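PDB 3GOX: restriction endonuclease Hpy99I from Helicobacter pylori, which cleaves DNA at a specific pseudopalindromic target site as a zinc-containing type II restriction enzyme with a beta-beta-alpha-Me nuclease fold. Local coordinates for residues L12-N26 with E52-I66. Numbering follows the deposited sequence.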
ATOM      1  N   LEU A  12      28.474 -14.144  23.989  1.00 26.93           N
ATOM      2  CA  LEU A  12      27.133 -13.698  23.588  1.00 24.86           C
ATOM      3  C   LEU A  12      26.545 -12.809  24.693  1.00 22.71           C
ATOM      4  O   LEU A  12      26.787 -13.021  25.900  1.00 22.48           O
ATOM      5  CB  LEU A  12      26.200 -14.872  23.269  1.00 25.26           C
ATOM      6  CG  LEU A  12      26.494 -15.654  21.983  1.00 25.95           C
ATOM      7  CD1 LEU A  12      25.663 -16.933  21.941  1.00 27.54           C
ATOM      8  CD2 LEU A  12      26.241 -14.830  20.703  1.00 26.85           C
ATOM      9  N   LYS A  13      25.821 -11.783  24.266  1.00 19.75           N
ATOM     10  CA  LYS A  13      25.158 -10.843  25.169  1.00 18.43           C
ATOM     11  C   LYS A  13      23.673 -10.858  24.886  1.00 16.62           C
ATOM     12  O   LYS A  13      23.248 -11.094  23.749  1.00 15.38           O
ATOM     13  CB  LYS A  13      25.673  -9.417  24.948  1.00 18.69           C
ATOM     14  CG  LYS A  13      27.158  -9.240  25.101  1.00 21.61           C
ATOM     15  CD  LYS A  13      27.550  -7.795  24.886  1.00 23.39           C
ATOM     16  CE  LYS A  13      27.183  -7.268  23.495  1.00 25.42           C
ATOM     17  NZ  LYS A  13      27.819  -5.934  23.242  1.00 29.47           N
ATOM     18  N   ASN A  14      22.875 -10.588  25.907  1.00 15.39           N
ATOM     19  CA  ASN A  14      21.467 -10.308  25.691  1.00 14.88           C
ATOM     20  C   ASN A  14      21.305  -9.242  24.606  1.00 14.79           C
ATOM     21  O   ASN A  14      22.057  -8.259  24.566  1.00 14.93           O
ATOM     22  CB  ASN A  14      20.777  -9.901  26.996  1.00 14.85           C
ATOM     23  CG  ASN A  14      20.539 -11.095  27.924  1.00 14.46           C
ATOM     24  OD1 ASN A  14      20.343 -12.224  27.447  1.00 18.71           O
ATOM     25  ND2 ASN A  14      20.502 -10.843  29.240  1.00 16.71           N
ATOM     26  N   ASP A  15      20.334  -9.489  23.718  1.00 14.06           N
ATOM     27  CA  ASP A  15      19.942  -8.638  22.586  1.00 15.35           C
ATOM     28  C   ASP A  15      20.765  -8.911  21.331  1.00 14.87           C
ATOM     29  O   ASP A  15      20.431  -8.382  20.268  1.00 15.05           O
ATOM     30  CB  ASP A  15      19.942  -7.149  22.913  1.00 15.98           C
ATOM     31  CG  ASP A  15      19.100  -6.818  24.128  1.00 19.15           C
ATOM     32  OD1 ASP A  15      18.052  -7.449  24.322  1.00 25.74           O
ATOM     33  OD2 ASP A  15      19.468  -5.864  24.842  1.00 25.55           O
ATOM     34  N   ASP A  16      21.811  -9.733  21.430  1.00 14.65           N
ATOM     35  CA  ASP A  16      22.572 -10.139  20.244  1.00 14.55           C
ATOM     36  C   ASP A  16      21.727 -11.048  19.362  1.00 13.83           C
ATOM     37  O   ASP A  16      20.843 -11.765  19.842  1.00 14.93           O
ATOM     38  CB  ASP A  16      23.841 -10.924  20.591  1.00 15.20           C
ATOM     39  CG  ASP A  16      24.942 -10.073  21.188  1.00 17.63           C
ATOM     40  OD1 ASP A  16      24.893  -8.825  21.135  1.00 20.05           O
ATOM     41  OD2 ASP A  16      25.907 -10.710  21.672  1.00 22.39           O
ATOM     42  N   PHE A  17      22.028 -11.036  18.069  1.00 12.97           N
ATOM     43  CA  PHE A  17      21.389 -11.927  17.102  1.00 12.46           C
ATOM     44  C   PHE A  17      22.281 -13.087  16.682  1.00 12.17           C
ATOM     45  O   PHE A  17      23.492 -12.942  16.545  1.00 12.66           O
ATOM     46  CB  PHE A  17      20.937 -11.127  15.875  1.00 12.13           C
ATOM     47  CG  PHE A  17      19.760 -10.243  16.156  1.00 12.46           C
ATOM     48  CD1 PHE A  17      18.473 -10.741  16.107  1.00 13.38           C
ATOM     49  CD2 PHE A  17      19.946  -8.925  16.522  1.00 14.49           C
ATOM     50  CE1 PHE A  17      17.397  -9.916  16.403  1.00 13.62           C
ATOM     51  CE2 PHE A  17      18.874  -8.103  16.815  1.00 14.41           C
ATOM     52  CZ  PHE A  17      17.598  -8.613  16.752  1.00 13.79           C
ATOM     53  N   VAL A  18      21.661 -14.250  16.515  1.00 11.64           N
ATOM     54  CA  VAL A  18      22.350 -15.475  16.174  1.00 12.71           C
ATOM     55  C   VAL A  18      21.546 -16.251  15.154  1.00 12.82           C
ATOM     56  O   VAL A  18      20.329 -16.012  14.994  1.00 13.30           O
ATOM     57  CB  VAL A  18      22.539 -16.379  17.411  1.00 12.40           C
ATOM     58  CG1 VAL A  18      23.501 -15.719  18.399  1.00 12.76           C
ATOM     59  CG2 VAL A  18      21.202 -16.699  18.084  1.00 14.55           C
ATOM     60  N   ILE A  19      22.215 -17.192  14.496  1.00 13.17           N
ATOM     61  CA  ILE A  19      21.512 -18.228  13.758  1.00 13.74           C
ATOM     62  C   ILE A  19      21.798 -19.576  14.398  1.00 14.26           C
ATOM     63  O   ILE A  19      22.868 -19.805  14.979  1.00 14.05           O
ATOM     64  CB  ILE A  19      21.882 -18.270  12.257  1.00 14.47           C
ATOM     65  CG1 ILE A  19      23.395 -18.363  12.067  1.00 15.65           C
ATOM     66  CG2 ILE A  19      21.264 -17.055  11.545  1.00 15.32           C
ATOM     67  CD1 ILE A  19      23.813 -18.530  10.612  1.00 18.64           C
ATOM     68  N   ALA A  20      20.841 -20.478  14.269  1.00 14.37           N
ATOM     69  CA  ALA A  20      21.065 -21.887  14.573  1.00 14.46           C
ATOM     70  C   ALA A  20      21.994 -22.485  13.532  1.00 14.73           C
ATOM     71  O   ALA A  20      21.714 -22.428  12.344  1.00 15.04           O
ATOM     72  CB  ALA A  20      19.733 -22.647  14.589  1.00 15.09           C
ATOM     73  N   LYS A  21      23.096 -23.071  13.985  1.00 14.63           N
ATOM     74  CA  LYS A  21      24.010 -23.754  13.071  1.00 15.94           C
ATOM     75  C   LYS A  21      23.422 -25.053  12.537  1.00 16.73           C
ATOM     76  O   LYS A  21      23.686 -25.419  11.405  1.00 18.30           O
ATOM     77  CB  LYS A  21      25.337 -24.066  13.765  1.00 16.41           C
ATOM     78  CG  LYS A  21      26.170 -22.849  14.094  1.00 17.78           C
ATOM     79  CD  LYS A  21      27.467 -23.238  14.838  1.00 21.75           C
ATOM     80  CE  LYS A  21      28.533 -23.704  13.884  1.00 24.81           C
ATOM     81  NZ  LYS A  21      29.889 -23.561  14.483  1.00 29.05           N
ATOM     82  N   ASN A  22      22.666 -25.749  13.378  1.00 16.27           N
ATOM     83  CA  ASN A  22      22.121 -27.063  13.074  1.00 16.76           C
ATOM     84  C   ASN A  22      20.663 -27.108  13.505  1.00 16.23           C
ATOM     85  O   ASN A  22      20.125 -26.116  13.992  1.00 16.76           O
ATOM     86  CB  ASN A  22      22.906 -28.149  13.828  1.00 17.30           C
ATOM     87  CG  ASN A  22      24.405 -27.919  13.797  1.00 18.83           C
ATOM     88  OD1 ASN A  22      25.011 -27.919  12.729  1.00 20.93           O
ATOM     89  ND2 ASN A  22      25.005 -27.709  14.971  1.00 20.01           N
ATOM     90  N   GLN A  23      20.026 -28.261  13.330  1.00 15.61           N
ATOM     91  CA  GLN A  23      18.649 -28.470  13.775  1.00 15.19           C
ATOM     92  C   GLN A  23      18.555 -28.488  15.288  1.00 15.38           C
ATOM     93  O   GLN A  23      19.267 -29.241  15.961  1.00 15.23           O
ATOM     94  CB  GLN A  23      18.118 -29.804  13.241  1.00 15.10           C
ATOM     95  CG  GLN A  23      16.596 -29.985  13.385  1.00 15.29           C
ATOM     96  CD  GLN A  23      15.789 -29.357  12.261  1.00 16.03           C
ATOM     97  OE1 GLN A  23      16.284 -29.169  11.142  1.00 17.11           O
ATOM     98  NE2 GLN A  23      14.507 -29.073  12.543  1.00 15.71           N
ATOM     99  N   LEU A  24      17.642 -27.690  15.815  1.00 14.75           N
ATOM    100  CA  LEU A  24      17.362 -27.642  17.243  1.00 15.04           C
ATOM    101  C   LEU A  24      15.877 -27.922  17.444  1.00 15.11           C
ATOM    102  O   LEU A  24      15.060 -27.004  17.492  1.00 15.96           O
ATOM    103  CB  LEU A  24      17.761 -26.278  17.814  1.00 15.10           C
ATOM    104  CG  LEU A  24      19.230 -25.888  17.666  1.00 14.95           C
ATOM    105  CD1 LEU A  24      19.475 -24.395  17.940  1.00 14.03           C
ATOM    106  CD2 LEU A  24      20.151 -26.758  18.524  1.00 15.27           C
ATOM    107  N   GLY A  25      15.531 -29.201  17.537  1.00 15.39           N
ATOM    108  CA  GLY A  25      14.132 -29.609  17.643  1.00 15.13           C
ATOM    109  C   GLY A  25      13.357 -29.156  16.415  1.00 14.97           C
ATOM    110  O   GLY A  25      13.652 -29.597  15.299  1.00 15.90           O
ATOM    111  N   ASN A  26      12.402 -28.247  16.624  1.00 15.89           N
ATOM    112  CA  ASN A  26      11.571 -27.697  15.541  1.00 16.19           C
ATOM    113  C   ASN A  26      12.281 -26.651  14.713  1.00 15.05           C
ATOM    114  O   ASN A  26      11.776 -26.261  13.653  1.00 15.75           O
ATOM    115  CB  ASN A  26      10.309 -27.018  16.096  1.00 17.45           C
ATOM    116  CG  ASN A  26       9.389 -27.967  16.799  1.00 20.09           C
ATOM    117  OD1 ASN A  26       9.193 -29.103  16.371  1.00 22.32           O
ATOM    118  ND2 ASN A  26       8.777 -27.487  17.888  1.00 23.15           N
ATOM    119  N   GLU A  52       9.551 -19.187  19.369  1.00 15.57           N
ATOM    120  CA  GLU A  52       9.876 -20.287  20.274  1.00 16.73           C
ATOM    121  C   GLU A  52      11.133 -19.918  21.060  1.00 16.61           C
ATOM    122  O   GLU A  52      12.146 -19.586  20.464  1.00 14.73           O
ATOM    123  CB  GLU A  52      10.117 -21.562  19.466  1.00 18.05           C
ATOM    124  CG  GLU A  52      10.212 -22.789  20.309  1.00 22.09           C
ATOM    125  CD  GLU A  52      10.176 -24.082  19.498  1.00 26.51           C
ATOM    126  OE1 GLU A  52       9.472 -24.158  18.462  1.00 30.05           O
ATOM    127  OE2 GLU A  52      10.852 -25.031  19.934  1.00 30.79           O
ATOM    128  N   LEU A  53      11.040 -19.973  22.392  1.00 17.19           N
ATOM    129  CA  LEU A  53      12.156 -19.642  23.277  1.00 18.65           C
ATOM    130  C   LEU A  53      12.783 -20.963  23.690  1.00 18.59           C
ATOM    131  O   LEU A  53      12.110 -21.820  24.273  1.00 20.59           O
ATOM    132  CB  LEU A  53      11.654 -18.858  24.514  1.00 19.61           C
ATOM    133  CG  LEU A  53      12.296 -17.489  24.810  1.00 22.62           C
ATOM    134  CD1 LEU A  53      11.713 -16.843  26.065  1.00 27.01           C
ATOM    135  CD2 LEU A  53      13.778 -17.593  24.931  1.00 24.85           C
ATOM    136  N   LYS A  54      14.065 -21.146  23.368  1.00 17.29           N
ATOM    137  CA  LYS A  54      14.752 -22.411  23.606  1.00 18.22           C
ATOM    138  C   LYS A  54      16.078 -22.190  24.304  1.00 17.74           C
ATOM    139  O   LYS A  54      16.760 -21.199  24.047  1.00 17.03           O
ATOM    140  CB  LYS A  54      15.032 -23.107  22.277  1.00 18.54           C
ATOM    141  CG  LYS A  54      13.792 -23.723  21.635  1.00 21.98           C
ATOM    142  CD  LYS A  54      14.104 -24.340  20.292  1.00 24.14           C
ATOM    143  CE  LYS A  54      14.866 -25.646  20.429  1.00 25.09           C
ATOM    144  NZ  LYS A  54      14.024 -26.795  20.885  1.00 25.03           N
ATOM    145  N   ARG A  55      16.444 -23.139  25.167  1.00 17.17           N
ATOM    146  CA  ARG A  55      17.786 -23.188  25.749  1.00 17.17           C
ATOM    147  C   ARG A  55      18.758 -23.842  24.768  1.00 16.96           C
ATOM    148  O   ARG A  55      18.542 -24.989  24.351  1.00 17.02           O
ATOM    149  CB  ARG A  55      17.807 -23.966  27.073  1.00 17.54           C
ATOM    150  CG  ARG A  55      19.161 -23.890  27.736  1.00 20.67           C
ATOM    151  CD  ARG A  55      19.154 -24.380  29.167  1.00 26.03           C
ATOM    152  NE  ARG A  55      18.430 -23.500  30.093  1.00 30.71           N
ATOM    153  CZ  ARG A  55      18.795 -22.257  30.438  1.00 34.85           C
ATOM    154  NH1 ARG A  55      19.876 -21.673  29.920  1.00 36.04           N
ATOM    155  NH2 ARG A  55      18.050 -21.578  31.305  1.00 36.36           N
ATOM    156  N   VAL A  56      19.832 -23.130  24.422  1.00 15.96           N
ATOM    157  CA  VAL A  56      20.763 -23.582  23.385  1.00 15.59           C
ATOM    158  C   VAL A  56      22.208 -23.406  23.845  1.00 15.58           C
ATOM    159  O   VAL A  56      22.582 -22.344  24.323  1.00 15.12           O
ATOM    160  CB  VAL A  56      20.570 -22.802  22.053  1.00 15.63           C
ATOM    161  CG1 VAL A  56      21.446 -23.425  20.969  1.00 16.25           C
ATOM    162  CG2 VAL A  56      19.077 -22.793  21.615  1.00 17.49           C
ATOM    163  N   ASP A  57      23.023 -24.441  23.699  1.00 15.22           N
ATOM    164  CA  ASP A  57      24.455 -24.300  23.950  1.00 15.61           C
ATOM    165  C   ASP A  57      25.112 -23.318  22.976  1.00 15.44           C
ATOM    166  O   ASP A  57      24.771 -23.291  21.790  1.00 13.88           O
ATOM    167  CB  ASP A  57      25.161 -25.666  23.859  1.00 16.28           C
ATOM    168  CG  ASP A  57      25.217 -26.365  25.182  1.00 21.88           C
ATOM    169  OD1 ASP A  57      24.165 -26.872  25.624  1.00 28.25           O
ATOM    170  OD2 ASP A  57      26.315 -26.392  25.798  1.00 28.94           O
ATOM    171  N   PHE A  58      26.078 -22.534  23.457  1.00 15.59           N
ATOM    172  CA  PHE A  58      26.752 -21.541  22.610  1.00 16.56           C
ATOM    173  C   PHE A  58      27.335 -22.174  21.347  1.00 15.74           C
ATOM    174  O   PHE A  58      27.365 -21.542  20.289  1.00 15.39           O
ATOM    175  CB  PHE A  58      27.892 -20.831  23.360  1.00 17.12           C
ATOM    176  CG  PHE A  58      27.460 -19.709  24.288  1.00 20.23           C
ATOM    177  CD1 PHE A  58      26.158 -19.566  24.723  1.00 22.51           C
ATOM    178  CD2 PHE A  58      28.418 -18.815  24.762  1.00 23.84           C
ATOM    179  CE1 PHE A  58      25.816 -18.531  25.613  1.00 23.38           C
ATOM    180  CE2 PHE A  58      28.078 -17.783  25.640  1.00 24.11           C
ATOM    181  CZ  PHE A  58      26.781 -17.650  26.067  1.00 24.53           C
ATOM    182  N   SER A  59      27.792 -23.422  21.452  1.00 15.56           N
ATOM    183  CA  SER A  59      28.414 -24.107  20.312  1.00 15.45           C
ATOM    184  C   SER A  59      27.467 -24.348  19.144  1.00 15.02           C
ATOM    185  O   SER A  59      27.927 -24.563  18.018  1.00 15.78           O
ATOM    186  CB  SER A  59      29.032 -25.433  20.752  1.00 15.38           C
ATOM    187  OG  SER A  59      28.045 -26.347  21.188  1.00 16.97           O
ATOM    188  N   GLU A  60      26.166 -24.306  19.416  1.00 14.20           N
ATOM    189  CA  GLU A  60      25.122 -24.521  18.405  1.00 13.53           C
ATOM    190  C   GLU A  60      24.683 -23.211  17.728  1.00 14.10           C
ATOM    191  O   GLU A  60      23.801 -23.238  16.878  1.00 14.05           O
ATOM    192  CB  GLU A  60      23.905 -25.178  19.060  1.00 14.11           C
ATOM    193  CG  GLU A  60      24.133 -26.558  19.618  1.00 16.01           C
ATOM    194  CD  GLU A  60      24.214 -27.634  18.554  1.00 20.46           C
ATOM    195  OE1 GLU A  60      23.510 -27.519  17.523  1.00 23.66           O
ATOM    196  OE2 GLU A  60      25.002 -28.591  18.736  1.00 24.31           O
ATOM    197  N   LEU A  61      25.283 -22.079  18.113  1.00 13.01           N
ATOM    198  CA  LEU A  61      24.867 -20.740  17.629  1.00 13.30           C
ATOM    199  C   LEU A  61      26.016 -20.033  16.932  1.00 13.62           C
ATOM    200  O   LEU A  61      27.178 -20.240  17.292  1.00 14.84           O
ATOM    201  CB  LEU A  61      24.428 -19.866  18.798  1.00 12.75           C
ATOM    202  CG  LEU A  61      23.255 -20.399  19.628  1.00 14.16           C
ATOM    203  CD1 LEU A  61      23.023 -19.570  20.886  1.00 15.52           C
ATOM    204  CD2 LEU A  61      21.977 -20.513  18.792  1.00 14.31           C
ATOM    205  N   GLU A  62      25.678 -19.210  15.934  1.00 14.13           N
ATOM    206  CA  GLU A  62      26.640 -18.372  15.252  1.00 14.61           C
ATOM    207  C   GLU A  62      26.105 -16.926  15.282  1.00 13.93           C
ATOM    208  O   GLU A  62      25.000 -16.651  14.829  1.00 13.58           O
ATOM    209  CB  GLU A  62      26.824 -18.845  13.820  1.00 15.75           C
ATOM    210  CG  GLU A  62      27.830 -18.053  13.043  1.00 19.72           C
ATOM    211  CD  GLU A  62      27.982 -18.551  11.613  1.00 26.73           C
ATOM    212  OE1 GLU A  62      27.721 -19.754  11.343  1.00 31.39           O
ATOM    213  OE2 GLU A  62      28.372 -17.729  10.759  1.00 31.87           O
ATOM    214  N   ALA A  63      26.888 -16.003  15.822  1.00 14.17           N
ATOM    215  CA  ALA A  63      26.532 -14.584  15.824  1.00 14.02           C
ATOM    216  C   ALA A  63      26.474 -14.058  14.400  1.00 14.29           C
ATOM    217  O   ALA A  63      27.294 -14.403  13.552  1.00 15.20           O
ATOM    218  CB  ALA A  63      27.555 -13.761  16.613  1.00 14.38           C
ATOM    219  N   ILE A  64      25.463 -13.221  14.151  1.00 13.96           N
ATOM    220  CA  ILE A  64      25.338 -12.505  12.888  1.00 14.56           C
ATOM    221  C   ILE A  64      25.209 -10.994  13.098  1.00 14.02           C
ATOM    222  O   ILE A  64      24.795 -10.518  14.173  1.00 14.63           O
ATOM    223  CB  ILE A  64      24.145 -13.024  12.040  1.00 14.71           C
ATOM    224  CG1 ILE A  64      22.795 -12.788  12.737  1.00 15.92           C
ATOM    225  CG2 ILE A  64      24.327 -14.476  11.727  1.00 16.37           C
ATOM    226  CD1 ILE A  64      21.566 -12.960  11.761  1.00 16.44           C
ATOM    227  N   ASP A  65      25.587 -10.251  12.061  1.00 13.75           N
ATOM    228  CA  ASP A  65      25.434  -8.794  12.000  1.00 13.50           C
ATOM    229  C   ASP A  65      24.211  -8.494  11.137  1.00 13.48           C
ATOM    230  O   ASP A  65      24.251  -8.588   9.899  1.00 13.80           O
ATOM    231  CB  ASP A  65      26.686  -8.134  11.419  1.00 12.61           C
ATOM    232  CG  ASP A  65      26.583  -6.611  11.351  1.00 14.87           C
ATOM    233  OD1 ASP A  65      25.542  -6.031  11.728  1.00 15.70           O
ATOM    234  OD2 ASP A  65      27.580  -5.975  10.910  1.00 16.78           O
ATOM    235  N   ILE A  66      23.101  -8.174  11.792  1.00 13.53           N
ATOM    236  CA  ILE A  66      21.841  -7.894  11.082  1.00 14.39           C
ATOM    237  C   ILE A  66      21.980  -6.764  10.058  1.00 14.59           C
ATOM    238  O   ILE A  66      21.242  -6.730   9.071  1.00 14.72           O
ATOM    239  CB  ILE A  66      20.665  -7.607  12.061  1.00 14.39           C
ATOM    240  CG1 ILE A  66      20.942  -6.413  12.971  1.00 15.11           C
ATOM    241  CG2 ILE A  66      20.304  -8.887  12.816  1.00 15.03           C
ATOM    242  CD1 ILE A  66      19.803  -6.096  13.945  1.00 17.15           C
TER
HETATM  243  O   HOH W   1      23.999  -9.102  17.031  0.50 16.98           O
HETATM  244  O   HOH W   2      22.343 -25.437  15.996  1.00 24.76           O
HETATM  245  O   HOH W   3      27.638 -27.099  16.553  1.00 27.41           O
HETATM  246  O   HOH W   4      11.807 -27.274  19.281  1.00 26.01           O
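Glu52 and Asn26 begin the contact weakly: ND2 of Asn26 lies 3.4 Å from OE1 of Glu52, while a water joins OE2 to Asn26 N and to NZ of Lys54. The Lys54 chain, bent at chi3 and chi4, reaches across and sets CE against the carbonyl O of Leu24 (3.2 Å). Next, Val56 meets Leu24 at about a right angle, CD1 of Leu24 set against both methyls of Val56. At Phe58 a CH-pi contact takes over; CD1 of Leu12 sits over one ring face, 4.0 Å from the centroid and 14° off the normal. With Glu60 bent at chi2 (-75°), ND2 of Asn22 gives OE1 of Glu60 a hydrogen bond of 3.0 Å, in its own amide plane but from above the carboxylate plane; the two planes are turned 65° against each other. The carbonyl O of Glu60 accepts a hydrogen bond from Lys21 N. Waters bridge Asn22 to Glu60 and to Ser59 O.

From Leu61 to Ala63 the chain pairs antiparallel with strand 17-20. Leu61 CD2 packs on CG2 of Val18, and Ile19 and Glu62 exchange backbone bonds, Ile19 N to Glu62 O measuring 2.9 Å. Ile64 N closes the ladder on Phe17 O (3.1 Å), and its CG2 touches that of Ile19. Ile66 lays CG2 over the Phe17 ring, 4.0 Å from the centroid, with Val151 and Gly135 of the second subunit packing nearby.

The 3-10 turn 58-60 before the last strand fits this SH3-like domain. Backbone bonds thus set the register, apolar packing joins the segments on the Val18-Leu61 face while Ile19 shares the other with Glu62, and the polar ends are linked directly and through water.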